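Local coordinates for protein AtxE2 (Asticcacaulis excentricus, PDB 5TXE) that hydrolyses the isopeptide bond of the lasso peptides astexin-2 and astexin-3, turning these threaded substrates into linear peptides, at residues L46-T51 / F443-T448; E322-N327 / G412-S417; S439-L444 / S466-R471. The protein carries 1 engineered substitution. All coordinates share one frame; numbering follows the deposited sequence.

Contact 1 (L46-T51 / F443-T448); sequences LADIGT and FLRGGT
The side chain of Arg445 leaves its loop with CG anti to the backbone N (chi1 -179°), then bends at chi3, so that the guanidinium meets two successive carbonyls with its edge. Arg445 NH1 donates to Leu46 O over 3.1 Å at 154°, from above the carbonyl plane rather than along a lone pair. Weak bonds from NH2 to the same oxygen and to Ala47 O complete the grip. In the S9 peptidases a beta-propeller covers an alpha/beta-hydrolase domain, and the contact spans the two: strand 48-49 pairs with strand 69-78, whereas 443-448 lies between strand 431-436 and helix 454-459 of the hydrolase. Well packed are this grip and the adjoining apolar contact, Leu46 CD1 lying 3.8 Å from Phe443 CZ with the side chains crossing at nearly a right angle and Phe443 CE2 over one guanidinium face. In place of Arg445, an alanine would lack the guanidinium and with it the three bonds to the carbonyls, and would probably loosen the junction. The Asp48 side is looser: OD2 stays 4.4 Å from Arg445 NH2 and well out of its plane, a match of charge alone, while a water accepts from Arg445 NH2 at 3.1 Å and donates to Asp48 OD1.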
loop_
_atom_site.group_PDB
_atom_site.type_symbol
_atom_site.label_atom_id
_atom_site.label_comp_id
_atom_site.label_asym_id
_atom_site.label_seq_id
_atom_site.Cartn_x
_atom_site.Cartn_y
_atom_site.Cartn_z
ATOM N N LEU A 46 2.077 -16.588 3.346
ATOM C CA LEU A 46 2.378 -15.853 4.635
ATOM C C LEU A 46 1.237 -14.934 4.970
ATOM O O LEU A 46 0.861 -14.067 4.160
ATOM C CB LEU A 46 3.681 -15.077 4.540
ATOM C CG LEU A 46 4.950 -15.938 4.402
ATOM C CD1 LEU A 46 6.202 -15.107 4.163
ATOM C CD2 LEU A 46 5.157 -16.800 5.633
ATOM N N ALA A 47 0.634 -15.153 6.137
ATOM C CA ALA A 47 -0.532 -14.422 6.558
ATOM C C ALA A 47 -0.205 -12.970 6.821
ATOM O O ALA A 47 0.980 -12.616 6.905
ATOM C CB ALA A 47 -1.083 -15.045 7.813
ATOM N N ASP A 48 -1.252 -12.151 6.867
ATOM C CA ASP A 48 -1.129 -10.714 7.060
ATOM C C ASP A 48 -2.247 -10.216 7.997
ATOM O O ASP A 48 -3.211 -10.938 8.300
ATOM C CB ASP A 48 -1.155 -9.960 5.715
ATOM C CG ASP A 48 -0.227 -8.673 5.709
ATOM O OD1 ASP A 48 0.417 -8.286 6.759
ATOM O OD2 ASP A 48 -0.165 -8.016 4.632
ATOM N N ILE A 49 -2.061 -9.000 8.492
ATOM C CA ILE A 49 -3.008 -8.331 9.361
ATOM C C ILE A 49 -3.230 -6.934 8.841
ATOM O O ILE A 49 -2.271 -6.164 8.699
ATOM C CB ILE A 49 -2.430 -8.215 10.785
ATOM C CG1 ILE A 49 -2.234 -9.598 11.387
ATOM C CG2 ILE A 49 -3.351 -7.394 11.656
ATOM C CD1 ILE A 49 -1.315 -9.625 12.598
ATOM N N GLY A 50 -4.462 -6.621 8.470
ATOM C CA GLY A 50 -4.792 -5.288 7.908
ATOM C C GLY A 50 -4.444 -5.125 6.424
ATOM O O GLY A 50 -3.987 -6.041 5.774
ATOM N N THR A 51 -4.651 -3.933 5.892
ATOM C CA THR A 51 -4.443 -3.685 4.471
ATOM C C THR A 51 -2.991 -3.892 4.103
ATOM O O THR A 51 -2.056 -3.803 4.947
ATOM C CB THR A 51 -4.989 -2.259 4.071
ATOM O OG1 THR A 51 -5.043 -2.092 2.668
ATOM C CG2 THR A 51 -4.171 -1.134 4.663
ATOM N N PHE A 443 8.432 -5.629 5.651
ATOM C CA PHE A 443 8.780 -6.987 5.297
ATOM C C PHE A 443 9.043 -7.075 3.787
ATOM O O PHE A 443 8.324 -6.499 3.009
ATOM C CB PHE A 443 7.684 -7.933 5.760
ATOM C CG PHE A 443 7.862 -9.312 5.295
ATOM C CD1 PHE A 443 9.038 -10.013 5.583
ATOM C CD2 PHE A 443 6.853 -9.943 4.507
ATOM C CE1 PHE A 443 9.235 -11.320 5.084
ATOM C CE2 PHE A 443 7.034 -11.252 4.029
ATOM C CZ PHE A 443 8.227 -11.945 4.318
ATOM N N LEU A 444 10.117 -7.726 3.405
ATOM C CA LEU A 444 10.437 -7.925 1.982
ATOM C C LEU A 444 9.534 -8.993 1.406
ATOM O O LEU A 444 9.825 -10.177 1.529
ATOM C CB LEU A 444 11.884 -8.341 1.853
ATOM C CG LEU A 444 12.887 -7.262 2.339
ATOM C CD1 LEU A 444 14.295 -7.810 2.276
ATOM C CD2 LEU A 444 12.817 -5.974 1.573
ATOM N N ARG A 445 8.394 -8.578 0.847
ATOM C CA ARG A 445 7.373 -9.513 0.366
ATOM C C ARG A 445 7.391 -9.417 -1.167
ATOM O O ARG A 445 8.169 -10.149 -1.797
ATOM C CB ARG A 445 6.035 -9.178 1.002
ATOM C CG ARG A 445 4.849 -10.053 0.658
ATOM C CD ARG A 445 3.505 -9.723 1.306
ATOM N NE ARG A 445 3.400 -10.006 2.710
ATOM C CZ ARG A 445 2.898 -11.119 3.201
ATOM N NH1 ARG A 445 2.548 -12.122 2.422
ATOM N NH2 ARG A 445 2.818 -11.230 4.490
ATOM N N GLY A 446 6.623 -8.503 -1.759
ATOM C CA GLY A 446 6.546 -8.417 -3.235
ATOM C C GLY A 446 6.746 -7.014 -3.767
ATOM O O GLY A 446 6.438 -6.714 -4.928
ATOM N N GLY A 447 7.283 -6.129 -2.928
ATOM C CA GLY A 447 7.423 -4.727 -3.313
ATOM C C GLY A 447 6.063 -4.105 -3.405
ATOM O O GLY A 447 5.093 -4.678 -2.921
ATOM N N THR A 448 5.941 -2.949 -4.032
ATOM C CA THR A 448 4.660 -2.271 -4.017
ATOM C C THR A 448 3.664 -3.093 -4.777
ATOM O O THR A 448 3.928 -3.568 -5.893
ATOM C CB THR A 448 4.777 -0.885 -4.660
ATOM O OG1 THR A 448 5.763 -0.149 -3.943
ATOM C CG2 THR A 448 3.485 -0.161 -4.572
HETATM O O HOH W 1 3.320 -8.823 6.384
#

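Contact 2 (E322-N327 / G412-S417); sequences EGWASN and GIEVFS
Trp324 O is held by two bonds, both from Asn327: the backbone N donates to it from 2.9 Å, and the side-chain ND2, also 2.9 Å from Trp324 O, approaches in the carbonyl plane on a lone pair. The double grip closes a turn whose inner residues, Ala325 and Ser326, both take the left-handed backbone conformation, and it holds the turn in shape. Its partner across the contact is Glu414, whose OE1 uses its anti lone pair to accept from Ala325 N, 2.9 Å away and almost straight at 174°. The extended Glu414 side chain runs across one face of the Trp324 indole. Glu414 CG makes a CH-pi contact 3.7 Å from the centroid of the six-membered ring of Trp324, and the carboxylate lies stacked on the indole, the two planes only 4° apart. The loop 322-327 is the hairpin turn between propeller strands 315-322 and 328-335, and it docks on strand 414-421 of the hydrolase sheet, so the contact is another bridge between the two domains of an S9 peptidase. At the indole edge, the single N-H of Trp324 NE1 is shared: its bond to Val415 O, 3.1 Å from NE1, is weak, and Leu407 O on the adjoining strand 401-408 is the other acceptor. Ala325 CB presses on the strand backbone, 3.5 Å from Glu414 O, and meets the rim of the Phe416 ring in plane. Phe416 adopts the crowded position between backbone N and carbonyl carbon (chi1 83°), which turns one ring face to Asn327. Asn327 CB stands over that face, 3.6 Å from the Phe416 ring centroid, in a second CH-pi contact, while its OD1 accepts from Arg404. The Phe416 ring also stacks with His468.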
loop_
_atom_site.group_PDB
_atom_site.type_symbol
_atom_site.label_atom_id
_atom_site.label_comp_id
_atom_site.label_asym_id
_atom_site.label_seq_id
_atom_site.Cartn_x
_atom_site.Cartn_y
_atom_site.Cartn_z
ATOM N N GLU A 322 13.120 8.784 11.219
ATOM C CA GLU A 322 14.386 9.481 11.345
ATOM C C GLU A 322 15.558 8.633 10.792
ATOM O O GLU A 322 15.352 7.559 10.273
ATOM C CB GLU A 322 14.630 9.862 12.823
ATOM C CG GLU A 322 14.702 8.689 13.772
ATOM C CD GLU A 322 14.918 9.145 15.220
ATOM O OE1 GLU A 322 14.262 10.121 15.647
ATOM O OE2 GLU A 322 15.731 8.504 15.936
ATOM N N GLY A 323 16.772 9.152 10.914
ATOM C CA GLY A 323 17.977 8.542 10.402
ATOM C C GLY A 323 18.188 8.918 8.938
ATOM O O GLY A 323 17.405 9.669 8.359
ATOM N N TRP A 324 19.226 8.361 8.323
ATOM C CA TRP A 324 19.524 8.635 6.916
ATOM C C TRP A 324 18.280 8.335 6.019
ATOM O O TRP A 324 17.692 7.241 6.088
ATOM C CB TRP A 324 20.677 7.764 6.476
ATOM C CG TRP A 324 21.176 8.040 5.093
ATOM C CD1 TRP A 324 20.831 7.393 3.967
ATOM C CD2 TRP A 324 22.199 8.970 4.725
ATOM N NE1 TRP A 324 21.550 7.865 2.901
ATOM C CE2 TRP A 324 22.389 8.849 3.338
ATOM C CE3 TRP A 324 22.965 9.907 5.436
ATOM C CZ2 TRP A 324 23.310 9.626 2.641
ATOM C CZ3 TRP A 324 23.889 10.676 4.749
ATOM C CH2 TRP A 324 24.048 10.536 3.350
ATOM N N ALA A 325 17.875 9.311 5.222
ATOM C CA ALA A 325 16.741 9.135 4.327
ATOM C C ALA A 325 15.525 8.657 5.089
ATOM O O ALA A 325 14.715 7.934 4.540
ATOM C CB ALA A 325 17.085 8.128 3.217
ATOM N N SER A 326 15.405 9.031 6.358
ATOM C CA SER A 326 14.264 8.629 7.186
ATOM C C SER A 326 14.071 7.130 7.280
ATOM O O SER A 326 12.957 6.680 7.453
ATOM C CB SER A 326 12.953 9.259 6.665
ATOM O OG SER A 326 13.016 10.654 6.847
ATOM N N ASN A 327 15.137 6.355 7.177
ATOM C CA ASN A 327 14.958 4.899 7.112
ATOM C C ASN A 327 14.459 4.196 8.404
ATOM O O ASN A 327 13.939 3.069 8.338
ATOM C CB ASN A 327 16.224 4.248 6.608
ATOM C CG ASN A 327 17.261 4.045 7.681
ATOM O OD1 ASN A 327 17.383 2.965 8.231
ATOM N ND2 ASN A 327 17.998 5.076 7.985
ATOM N N GLY A 412 22.177 15.161 -4.581
ATOM C CA GLY A 412 22.381 15.505 -3.158
ATOM C C GLY A 412 21.384 14.902 -2.175
ATOM O O GLY A 412 21.295 15.315 -1.048
ATOM N N ILE A 413 20.575 13.951 -2.609
ATOM C CA ILE A 413 19.454 13.492 -1.777
ATOM C C ILE A 413 19.826 12.187 -1.147
ATOM O O ILE A 413 20.419 11.341 -1.779
ATOM C CB ILE A 413 18.172 13.371 -2.613
ATOM C CG1 ILE A 413 17.715 14.763 -3.027
ATOM C CG2 ILE A 413 17.084 12.639 -1.843
ATOM C CD1 ILE A 413 16.889 14.776 -4.283
ATOM N N GLU A 414 19.503 12.052 0.118
ATOM C CA GLU A 414 19.778 10.828 0.857
ATOM C C GLU A 414 18.865 9.707 0.370
ATOM O O GLU A 414 17.677 9.897 0.228
ATOM C CB GLU A 414 19.539 11.039 2.366
ATOM C CG GLU A 414 20.460 12.107 2.976
ATOM C CD GLU A 414 20.213 12.401 4.450
ATOM O OE1 GLU A 414 19.390 11.738 5.123
ATOM O OE2 GLU A 414 20.931 13.269 4.949
ATOM N N VAL A 415 19.444 8.543 0.143
ATOM C CA VAL A 415 18.724 7.402 -0.361
ATOM C C VAL A 415 18.993 6.194 0.523
ATOM O O VAL A 415 20.133 5.983 0.927
ATOM C CB VAL A 415 19.247 7.063 -1.741
ATOM C CG1 VAL A 415 18.603 5.771 -2.253
ATOM C CG2 VAL A 415 18.986 8.218 -2.684
ATOM N N PHE A 416 17.963 5.403 0.831
ATOM C CA PHE A 416 18.248 4.046 1.284
ATOM C C PHE A 416 17.577 3.023 0.361
ATOM O O PHE A 416 16.650 3.372 -0.405
ATOM C CB PHE A 416 17.880 3.861 2.754
ATOM C CG PHE A 416 16.407 3.559 3.012
ATOM C CD1 PHE A 416 15.493 4.576 3.221
ATOM C CD2 PHE A 416 15.968 2.237 3.101
ATOM C CE1 PHE A 416 14.158 4.304 3.513
ATOM C CE2 PHE A 416 14.636 1.939 3.355
ATOM C CZ PHE A 416 13.729 2.976 3.573
ATOM N N SER A 417 18.079 1.799 0.418
ATOM C CA SER A 417 17.448 0.657 -0.198
ATOM C C SER A 417 17.988 -0.591 0.437
ATOM O O SER A 417 18.939 -0.501 1.183
ATOM C CB SER A 417 17.743 0.650 -1.687
ATOM O OG SER A 417 17.036 1.698 -2.320
#

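Contact 3 (S439-L444 / S466-R471); sequences SSRGFL and SFHSPR
In the alpha/beta-hydrolase core, parallel neighbours 431-436 and 463-467 are joined through helix 454-459 in a beta-alpha-beta crossover, and this contact ties the loop leaving the first strand to the end of the second. Segment 439-444 follows directly on Tyr438, which stabilises the alkoxide intermediate. Ser440 N donates to His468 ND1 over 3.1 Å at 166°, lying close to the imidazole plane. Beside it, Ser440 OG, anti to its backbone N, meets Ser466 OG tip to tip at 2.7 Å and is also bonded to Asp418 OD2. A water donates to Ser439 O and lies 2.7 Å from Ser466 OG, while Leu444 CD2 packs against the same hydroxyl at 3.4 Å. Arg441 crosses the imidazole obliquely: its CG is 3.6 Å from His468 CE1, and its guanidinium plane stands 88° to the ring. Arg441 NH1 bonds Ser326 O, and NH2 donates to a water that also contacts His468 NE2. Because ND1 receives an N-H and a cationic group lies nearby, His468 is probably neutral, with a second proton on the ring disfavoured.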
loop_
_atom_site.group_PDB
_atom_site.type_symbol
_atom_site.label_atom_id
_atom_site.label_comp_id
_atom_site.label_asym_id
_atom_site.label_seq_id
_atom_site.Cartn_x
_atom_site.Cartn_y
_atom_site.Cartn_z
ATOM N N SER A 439 8.943 0.771 -2.256
ATOM C CA SER A 439 9.112 0.971 -0.840
ATOM C C SER A 439 9.702 -0.262 -0.185
ATOM O O SER A 439 9.350 -1.407 -0.507
ATOM C CB SER A 439 7.868 1.435 -0.082
ATOM O OG SER A 439 6.724 0.865 -0.576
ATOM N N SER A 440 10.607 0.010 0.750
ATOM C CA SER A 440 11.378 -1.016 1.404
ATOM C C SER A 440 11.450 -0.822 2.912
ATOM O O SER A 440 12.461 -1.163 3.516
ATOM C CB SER A 440 12.806 -1.080 0.823
ATOM O OG SER A 440 13.345 -2.369 1.118
ATOM N N ARG A 441 10.381 -0.353 3.542
ATOM C CA ARG A 441 10.457 -0.108 4.982
ATOM C C ARG A 441 10.223 -1.328 5.809
ATOM O O ARG A 441 10.727 -1.408 6.935
ATOM C CB ARG A 441 9.483 0.977 5.439
ATOM C CG ARG A 441 9.715 2.308 4.748
ATOM C CD ARG A 441 9.009 3.460 5.503
ATOM N NE ARG A 441 9.554 4.752 5.125
ATOM C CZ ARG A 441 10.458 5.435 5.823
ATOM N NH1 ARG A 441 10.976 4.986 6.968
ATOM N NH2 ARG A 441 10.836 6.609 5.358
ATOM N N GLY A 442 9.442 -2.265 5.276
ATOM C CA GLY A 442 8.829 -3.315 6.081
ATOM C C GLY A 442 9.317 -4.635 5.578
ATOM O O GLY A 442 10.467 -4.749 5.141
ATOM N N PHE A 443 8.432 -5.629 5.651
ATOM C CA PHE A 443 8.780 -6.987 5.297
ATOM C C PHE A 443 9.043 -7.075 3.787
ATOM O O PHE A 443 8.324 -6.499 3.009
ATOM C CB PHE A 443 7.684 -7.933 5.760
ATOM C CG PHE A 443 7.862 -9.312 5.295
ATOM C CD1 PHE A 443 9.038 -10.013 5.583
ATOM C CD2 PHE A 443 6.853 -9.943 4.507
ATOM C CE1 PHE A 443 9.235 -11.320 5.084
ATOM C CE2 PHE A 443 7.034 -11.252 4.029
ATOM C CZ PHE A 443 8.227 -11.945 4.318
ATOM N N LEU A 444 10.117 -7.726 3.405
ATOM C CA LEU A 444 10.437 -7.925 1.982
ATOM C C LEU A 444 9.534 -8.993 1.406
ATOM O O LEU A 444 9.825 -10.177 1.529
ATOM C CB LEU A 444 11.884 -8.341 1.853
ATOM C CG LEU A 444 12.887 -7.262 2.339
ATOM C CD1 LEU A 444 14.295 -7.810 2.276
ATOM C CD2 LEU A 444 12.817 -5.974 1.573
ATOM N N SER A 466 15.808 -4.095 -3.331
ATOM C CA SER A 466 14.534 -3.590 -2.881
ATOM C C SER A 466 14.684 -2.086 -2.711
ATOM O O SER A 466 15.163 -1.591 -1.683
ATOM C CB SER A 466 14.151 -4.267 -1.564
ATOM O OG SER A 466 12.893 -3.848 -1.117
ATOM N N PHE A 467 14.249 -1.381 -3.746
ATOM C CA PHE A 467 14.397 0.060 -3.906
ATOM C C PHE A 467 13.390 0.857 -3.164
ATOM O O PHE A 467 12.213 0.599 -3.262
ATOM C CB PHE A 467 14.172 0.381 -5.376
ATOM C CG PHE A 467 14.352 1.810 -5.752
ATOM C CD1 PHE A 467 15.478 2.520 -5.376
ATOM C CD2 PHE A 467 13.442 2.409 -6.583
ATOM C CE1 PHE A 467 15.649 3.851 -5.763
ATOM C CE2 PHE A 467 13.608 3.735 -6.997
ATOM C CZ PHE A 467 14.726 4.448 -6.602
ATOM N N HIS A 468 13.869 1.830 -2.402
ATOM C CA HIS A 468 12.997 2.728 -1.728
ATOM C C HIS A 468 13.124 4.043 -2.413
ATOM O O HIS A 468 14.090 4.743 -2.274
ATOM C CB HIS A 468 13.337 2.873 -0.273
ATOM C CG HIS A 468 12.302 3.628 0.464
ATOM N ND1 HIS A 468 11.235 2.997 1.082
ATOM C CD2 HIS A 468 12.106 4.963 0.623
ATOM C CE1 HIS A 468 10.432 3.911 1.606
ATOM N NE2 HIS A 468 10.945 5.112 1.358
ATOM N N SER A 469 12.126 4.387 -3.168
ATOM C CA SER A 469 12.204 5.565 -3.970
ATOM C C SER A 469 12.540 6.807 -3.126
ATOM O O SER A 469 11.936 7.029 -2.089
ATOM C CB SER A 469 10.860 5.784 -4.646
ATOM O OG SER A 469 11.087 6.666 -5.714
ATOM N N PRO A 470 13.446 7.667 -3.612
ATOM C CA PRO A 470 13.805 8.784 -2.766
ATOM C C PRO A 470 12.870 9.979 -2.883
ATOM O O PRO A 470 12.047 10.075 -3.816
ATOM C CB PRO A 470 15.185 9.160 -3.309
ATOM C CG PRO A 470 15.038 8.934 -4.765
ATOM C CD PRO A 470 14.244 7.652 -4.846
ATOM N N ARG A 471 13.055 10.905 -1.950
ATOM C CA ARG A 471 12.439 12.223 -2.008
ATOM C C ARG A 471 12.766 12.994 -3.286
ATOM O O ARG A 471 13.873 12.856 -3.870
ATOM C CB ARG A 471 12.832 13.040 -0.772
ATOM C CG ARG A 471 12.040 12.605 0.458
ATOM C CD ARG A 471 12.209 13.552 1.635
ATOM N NE ARG A 471 11.760 14.925 1.365
ATOM C CZ ARG A 471 11.996 15.972 2.158
ATOM N NH1 ARG A 471 12.659 15.821 3.299
ATOM N NH2 ARG A 471 11.571 17.184 1.813
HETATM O O HOH W 2 10.192 -4.115 -0.714
HETATM O O HOH W 3 8.866 6.934 3.110
#

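In the fold
Contact 1 is buried, contacts 2 and 3 only partly so. Contact 1, its centre about 9 Å from the centre of the chain, depends on a charged group reaching main-chain carbonyls; contact 2, about 20 Å by the same centre-to-centre measure, relies on stacked flat groups and a carboxylate; contact 3, at about 12 Å, works through small hydroxyls, a histidine and waters. The first two join propeller to hydrolase at separate places, whereas both segments of contact 3 belong to the hydrolase domain. Contact 3 connects them: it shares Phe443 and Leu444 with contact 1, and it meets contact 2 where neighbouring strands 414-421 and 463-467 bring Ser417 OG to His468 N and where Arg441 NH1 bonds Ser326 O.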